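Local structure of SAM dependent methyltransferase (Aquifex aeolicus, 3DH0) at residues 42-47 and 66-71; 105-110 and 130-135. The protein binds S-adenosylmethionine and is probably a methyltransferase that uses it as methyl donor. All coordinates share one frame; numbering follows the deposited sequence.

Both contacts reach the same mixed seven-stranded sheet, the Rossmann-like core of this methyltransferase, contact 1 between two of its parallel strands and contact 2 at the start of a third, with centres about 15 Å apart. Contact 1 comes first along the chain and joins strands 40-43 and 64-69 where they run out into the S-adenosylmethionine pocket; contact 2 follows and ties the start of strand 107-113 to the end of helix 122-132. Strands 40-43 and 107-113 are neighbours, so the two contacts touch: Leu42 N lies 2.8 Å from Phe109 O, a probable hydrogen bond. One contact thus shapes the cofactor site, while the other joins the sheet to a helix end outside the pocket.

Contact 1 of 2, residues 42-47 and 66-71; sequences LDVGTG and YAIDVQ. With SAM (S-adenosylmethionine), chain C.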
loop_
_atom_site.group_PDB
_atom_site.type_symbol
_atom_site.label_atom_id
_atom_site.label_comp_id
_atom_site.label_asym_id
_atom_site.label_seq_id
_atom_site.Cartn_x
_atom_site.Cartn_y
_atom_site.Cartn_z
ATOM N N LEU A 42 -6.043 3.228 3.705
ATOM C CA LEU A 42 -6.023 1.779 3.586
ATOM C C LEU A 42 -4.628 1.379 3.141
ATOM O O LEU A 42 -4.112 1.907 2.161
ATOM C CB LEU A 42 -7.054 1.291 2.559
ATOM C CG LEU A 42 -7.138 -0.235 2.424
ATOM C CD1 LEU A 42 -7.572 -0.838 3.752
ATOM C CD2 LEU A 42 -8.110 -0.624 1.330
ATOM N N ASP A 43 -4.024 0.461 3.888
ATOM C CA ASP A 43 -2.689 -0.046 3.599
ATOM C C ASP A 43 -2.925 -1.470 3.134
ATOM O O ASP A 43 -3.129 -2.357 3.948
ATOM C CB ASP A 43 -1.851 -0.024 4.880
ATOM C CG ASP A 43 -0.388 -0.376 4.643
ATOM O OD1 ASP A 43 0.055 -0.387 3.473
ATOM O OD2 ASP A 43 0.328 -0.632 5.643
ATOM N N VAL A 44 -2.894 -1.681 1.826
ATOM C CA VAL A 44 -3.180 -2.994 1.257
ATOM C C VAL A 44 -2.293 -4.177 1.685
ATOM O O VAL A 44 -2.736 -5.024 2.457
ATOM C CB VAL A 44 -3.279 -2.884 -0.275
ATOM C CG1 VAL A 44 -3.616 -4.220 -0.887
ATOM C CG2 VAL A 44 -4.369 -1.887 -0.619
ATOM N N GLY A 45 -1.067 -4.282 1.203
ATOM C CA GLY A 45 -0.262 -5.406 1.661
ATOM C C GLY A 45 0.502 -4.972 2.895
ATOM O O GLY A 45 1.711 -4.742 2.842
ATOM N N THR A 46 -0.200 -4.862 4.014
ATOM C CA THR A 46 0.427 -4.397 5.233
ATOM C C THR A 46 1.652 -5.208 5.658
ATOM O O THR A 46 2.574 -4.668 6.260
ATOM C CB THR A 46 -0.590 -4.333 6.372
ATOM O OG1 THR A 46 -0.147 -3.377 7.334
ATOM C CG2 THR A 46 -0.730 -5.681 7.045
ATOM N N GLY A 47 1.659 -6.496 5.338
ATOM C CA GLY A 47 2.785 -7.347 5.677
ATOM C C GLY A 47 3.215 -7.329 7.132
ATOM O O GLY A 47 2.484 -7.765 8.014
ATOM N N TYR A 66 -6.387 1.511 8.210
ATOM C CA TYR A 66 -6.832 0.133 8.091
ATOM C C TYR A 66 -5.716 -0.617 7.397
ATOM O O TYR A 66 -5.405 -0.341 6.246
ATOM C CB TYR A 66 -8.108 0.024 7.254
ATOM C CG TYR A 66 -9.338 0.555 7.939
ATOM C CD1 TYR A 66 -9.892 -0.114 9.027
ATOM C CD2 TYR A 66 -9.925 1.749 7.523
ATOM C CE1 TYR A 66 -10.988 0.390 9.681
ATOM C CE2 TYR A 66 -11.020 2.261 8.175
ATOM C CZ TYR A 66 -11.544 1.578 9.252
ATOM O OH TYR A 66 -12.615 2.091 9.920
ATOM N N ALA A 67 -5.116 -1.559 8.106
ATOM C CA ALA A 67 -4.027 -2.349 7.564
ATOM C C ALA A 67 -4.501 -3.765 7.263
ATOM O O ALA A 67 -4.640 -4.573 8.166
ATOM C CB ALA A 67 -2.874 -2.386 8.559
ATOM N N ILE A 68 -4.748 -4.068 5.996
ATOM C CA ILE A 68 -5.201 -5.398 5.621
ATOM C C ILE A 68 -4.085 -6.276 5.084
ATOM O O ILE A 68 -2.976 -5.828 4.864
ATOM C CB ILE A 68 -6.303 -5.335 4.558
ATOM C CG1 ILE A 68 -5.810 -4.514 3.363
ATOM C CG2 ILE A 68 -7.582 -4.760 5.158
ATOM C CD1 ILE A 68 -6.750 -4.502 2.165
ATOM N N ASP A 69 -4.395 -7.544 4.887
ATOM C CA ASP A 69 -3.443 -8.501 4.367
ATOM C C ASP A 69 -4.112 -9.859 4.319
ATOM O O ASP A 69 -4.711 -10.293 5.297
ATOM C CB ASP A 69 -2.204 -8.565 5.252
ATOM C CG ASP A 69 -0.995 -9.100 4.509
ATOM O OD1 ASP A 69 -1.093 -10.197 3.929
ATOM O OD2 ASP A 69 0.051 -8.426 4.497
ATOM N N VAL A 70 -4.005 -10.521 3.169
ATOM C CA VAL A 70 -4.596 -11.839 2.955
ATOM C C VAL A 70 -3.985 -12.933 3.814
ATOM O O VAL A 70 -4.631 -13.942 4.055
ATOM C CB VAL A 70 -4.467 -12.304 1.490
ATOM C CG1 VAL A 70 -5.340 -11.451 0.575
ATOM C CG2 VAL A 70 -3.009 -12.254 1.059
ATOM N N GLN A 71 -2.747 -12.748 4.269
ATOM C CA GLN A 71 -2.104 -13.768 5.096
ATOM C C GLN A 71 -2.229 -13.542 6.596
ATOM O O GLN A 71 -1.862 -12.496 7.119
ATOM C CB GLN A 71 -0.640 -13.927 4.693
ATOM C CG GLN A 71 -0.489 -14.528 3.316
ATOM C CD GLN A 71 0.917 -14.996 3.029
ATOM O OE1 GLN A 71 1.769 -14.223 2.596
ATOM N NE2 GLN A 71 1.171 -16.278 3.276
HETATM N N SAM C . 4.065 -3.370 2.082
HETATM C CA SAM C . 4.847 -4.141 3.097
HETATM C C SAM C . 5.985 -3.305 3.635
HETATM O O SAM C . 6.134 -2.162 3.200
HETATM O OXT SAM C . 6.711 -3.868 4.517
HETATM C CB SAM C . 5.401 -5.413 2.463
HETATM C CG SAM C . 4.344 -6.053 1.658
HETATM S SD SAM C . 4.673 -7.592 0.757
HETATM C CE SAM C . 5.768 -7.051 -0.557
HETATM C "C5'" SAM C . 3.133 -7.850 0.012
HETATM C "C4'" SAM C . 2.030 -8.337 0.929
HETATM O "O4'" SAM C . 0.875 -8.391 0.099
HETATM C "C3'" SAM C . 2.199 -9.808 1.357
HETATM O "O3'" SAM C . 2.462 -9.751 2.789
HETATM C "C2'" SAM C . 0.854 -10.471 1.135
HETATM O "O2'" SAM C . 0.325 -11.308 2.141
HETATM C "C1'" SAM C . -0.011 -9.252 0.686
HETATM N N9 SAM C . -1.040 -9.492 -0.307
HETATM C C8 SAM C . -0.999 -10.209 -1.485
HETATM N N7 SAM C . -2.120 -10.189 -2.136
HETATM C C5 SAM C . -2.965 -9.412 -1.344
HETATM C C6 SAM C . -4.320 -8.999 -1.494
HETATM N N6 SAM C . -5.064 -9.362 -2.562
HETATM N N1 SAM C . -4.880 -8.202 -0.503
HETATM C C2 SAM C . -4.100 -7.863 0.551
HETATM N N3 SAM C . -2.825 -8.195 0.781
HETATM C C4 SAM C . -2.311 -8.974 -0.212
#
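Parallel strand pairing at the heart of a Rossmann-like beta-alpha-beta unit joins 42-47 to 66-71, where strands 40-43 and 64-69 flank the crossover through helix 52-59 and their ends form part of the S-adenosylmethionine pocket. Asp43 pairs with Ala67 and Leu42 with Tyr66. Asp43 N donates to Tyr66 O at 2.8 Å, almost straight, and Asp43 O receives Ile68 N. On the face carrying Leu42, its CD1 methyl reaches over Tyr66 CB (3.6 Å), with CG anti to the backbone N (chi1 -177°); the two side chains cross at about a right angle. The other face is covered by helix 52-59, whose Leu52 touches Asp43, Thr46 and Ala67.

Beyond the paired residues the glycine-bearing loop of the Rossmann-like methyltransferase fold turns under the cofactor. Thr46 N donates to Ile68 O, nearly in line with the carbonyl, and Thr46 CG2 lies against Asp69 CB. Gly45, centre of an inverse gamma turn, leaves its carbonyl to the amino group of the cofactor, Gly45 O to SAM N being 2.8 Å. Asp69, two residues past Ala67, holds the ribose with both carboxylate oxygens: OD1 takes SAM O2' and, in an Asx turn, Gln71 N, while OD2 takes SAM O3' and the backbone N of Gly47.

Contact 2 of 2, residues 105-110 and 130-135; sequences NTVDFI and KRVAKP
Backbone hydrogen bonds lace 105-110 to 130-135 where helix 122-132 ends and the chain passes into the short strand 133-134, Val107 and Ala133 forming a parallel bridge with their CA atoms 4.7 Å apart. The last turn of the helix offers its carbonyls to the turn that leads into strand 107-113. Arg131 O takes Asn105 N in the carbonyl plane, and Val132 O is gripped twice, by Thr106 N at 2.7 Å and by Val107 N at 2.9 Å, the Thr106 donor tilted 34° from its plane. Lys134 N returns a nearly straight bond to Val107 O, completing the bridge.

Of the side chains, Val107 is the apolar hub. Its CG2 branch, placed between the backbone N and the carbonyl carbon (CB-CG1 lying at chi1 -53°), reaches Ala133 CB (3.9 Å) and lies alongside the CG2 methyl of Val132. The tip of Ile110 extends the patch, its CD1 meeting the other side of the contact at Ala133 CB. Ile192 also touches Ala133.

Polar groups hold the outer edge. Lys134 is extended beyond CG and runs past Asn105 O, which lies 3.4 Å from its CE, to bring NZ within 3.5 Å of Asp108 OD1 in a long salt bridge. The other oxygen, Asp108 OD2, accepts from the backbone N of Thr40, tying the acid to the first residue of the neighbouring strand 40-43. Arg131 turns its guanidinium to Asp104 and Glu128.

Main-chain bonds therefore carry the join, using carbonyls that the helix end can no longer satisfy within itself, while the charge pair between Asp108 and Lys134, at this length, probably adds a modest electrostatic contribution.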
loop_
_atom_site.group_PDB
_atom_site.type_symbol
_atom_site.label_atom_id
_atom_site.label_comp_id
_atom_site.label_asym_id
_atom_site.label_seq_id
_atom_site.Cartn_x
_atom_site.Cartn_y
_atom_site.Cartn_z
ATOM N N ASN A 105 -17.476 3.596 0.588
ATOM C CA ASN A 105 -17.064 4.973 0.831
ATOM C C ASN A 105 -16.518 5.263 2.224
ATOM O O ASN A 105 -16.964 6.188 2.906
ATOM C CB ASN A 105 -18.252 5.876 0.521
ATOM C CG ASN A 105 -18.938 5.487 -0.781
ATOM O OD1 ASN A 105 -18.350 5.592 -1.857
ATOM N ND2 ASN A 105 -20.176 5.012 -0.687
ATOM N N THR A 106 -15.523 4.486 2.634
ATOM C CA THR A 106 -14.927 4.667 3.944
ATOM C C THR A 106 -13.456 5.103 3.904
ATOM O O THR A 106 -12.905 5.504 4.931
ATOM C CB THR A 106 -15.056 3.363 4.791
ATOM O OG1 THR A 106 -14.650 2.233 4.009
ATOM C CG2 THR A 106 -16.493 3.156 5.249
ATOM N N VAL A 107 -12.818 5.044 2.737
ATOM C CA VAL A 107 -11.409 5.435 2.675
ATOM C C VAL A 107 -11.088 6.622 1.779
ATOM O O VAL A 107 -11.612 6.752 0.677
ATOM C CB VAL A 107 -10.513 4.260 2.249
ATOM C CG1 VAL A 107 -10.780 3.068 3.136
ATOM C CG2 VAL A 107 -10.758 3.922 0.803
ATOM N N ASP A 108 -10.196 7.472 2.269
ATOM C CA ASP A 108 -9.785 8.681 1.568
ATOM C C ASP A 108 -8.482 8.482 0.800
ATOM O O ASP A 108 -8.280 9.021 -0.294
ATOM C CB ASP A 108 -9.618 9.809 2.592
ATOM C CG ASP A 108 -10.872 10.039 3.414
ATOM O OD1 ASP A 108 -11.909 10.416 2.823
ATOM O OD2 ASP A 108 -10.822 9.840 4.648
ATOM N N PHE A 109 -7.606 7.684 1.392
ATOM C CA PHE A 109 -6.301 7.401 0.826
ATOM C C PHE A 109 -6.059 5.894 0.749
ATOM O O PHE A 109 -6.340 5.166 1.693
ATOM C CB PHE A 109 -5.238 8.042 1.722
ATOM C CG PHE A 109 -3.938 8.284 1.040
ATOM C CD1 PHE A 109 -3.681 9.508 0.439
ATOM C CD2 PHE A 109 -2.975 7.282 0.978
ATOM C CE1 PHE A 109 -2.471 9.747 -0.220
ATOM C CE2 PHE A 109 -1.764 7.497 0.328
ATOM C CZ PHE A 109 -1.508 8.739 -0.279
ATOM N N ILE A 110 -5.549 5.433 -0.383
ATOM C CA ILE A 110 -5.234 4.025 -0.559
ATOM C C ILE A 110 -3.742 3.928 -0.873
ATOM O O ILE A 110 -3.266 4.447 -1.873
ATOM C CB ILE A 110 -6.033 3.400 -1.709
ATOM C CG1 ILE A 110 -7.532 3.591 -1.483
ATOM C CG2 ILE A 110 -5.736 1.903 -1.798
ATOM C CD1 ILE A 110 -8.363 3.388 -2.745
ATOM N N LYS A 130 -12.561 0.453 -5.267
ATOM C CA LYS A 130 -13.385 1.645 -5.477
ATOM C C LYS A 130 -14.559 1.660 -4.508
ATOM O O LYS A 130 -14.972 2.708 -4.018
ATOM C CB LYS A 130 -13.961 1.682 -6.889
ATOM C CG LYS A 130 -12.999 1.483 -8.035
ATOM C CD LYS A 130 -13.578 2.173 -9.268
ATOM C CE LYS A 130 -13.089 1.588 -10.588
ATOM N NZ LYS A 130 -13.840 0.379 -10.994
ATOM N N ARG A 131 -15.102 0.479 -4.250
ATOM C CA ARG A 131 -16.233 0.352 -3.354
ATOM C C ARG A 131 -15.917 0.943 -1.988
ATOM O O ARG A 131 -16.635 1.828 -1.512
ATOM C CB ARG A 131 -16.640 -1.122 -3.208
ATOM C CG ARG A 131 -17.901 -1.312 -2.392
ATOM C CD ARG A 131 -18.274 -2.768 -2.243
ATOM N NE ARG A 131 -17.388 -3.474 -1.326
ATOM C CZ ARG A 131 -17.210 -3.136 -0.054
ATOM N NH1 ARG A 131 -17.855 -2.098 0.459
ATOM N NH2 ARG A 131 -16.389 -3.838 0.709
ATOM N N VAL A 132 -14.841 0.467 -1.365
ATOM C CA VAL A 132 -14.474 0.962 -0.044
ATOM C C VAL A 132 -13.962 2.391 -0.124
ATOM O O VAL A 132 -13.934 3.115 0.872
ATOM C CB VAL A 132 -13.397 0.064 0.626
ATOM C CG1 VAL A 132 -13.882 -1.369 0.695
ATOM C CG2 VAL A 132 -12.082 0.154 -0.132
ATOM N N ALA A 133 -13.570 2.790 -1.325
ATOM C CA ALA A 133 -13.049 4.129 -1.561
ATOM C C ALA A 133 -14.164 5.162 -1.681
ATOM O O ALA A 133 -15.169 4.910 -2.335
ATOM C CB ALA A 133 -12.216 4.131 -2.831
ATOM N N LYS A 134 -13.973 6.325 -1.060
ATOM C CA LYS A 134 -14.957 7.403 -1.124
ATOM C C LYS A 134 -15.016 7.976 -2.539
ATOM O O LYS A 134 -14.117 7.764 -3.346
ATOM C CB LYS A 134 -14.608 8.514 -0.133
ATOM C CG LYS A 134 -14.574 8.041 1.296
ATOM C CD LYS A 134 -14.578 9.164 2.311
ATOM C CE LYS A 134 -14.651 8.562 3.705
ATOM N NZ LYS A 134 -14.636 9.549 4.810
ATOM N N PRO A 135 -16.084 8.719 -2.866
ATOM C CA PRO A 135 -16.178 9.283 -4.217
ATOM C C PRO A 135 -14.930 10.059 -4.634
ATOM O O PRO A 135 -14.605 10.131 -5.822
ATOM C CB PRO A 135 -17.421 10.161 -4.127
ATOM C CG PRO A 135 -18.287 9.388 -3.191
ATOM C CD PRO A 135 -17.302 9.019 -2.093
#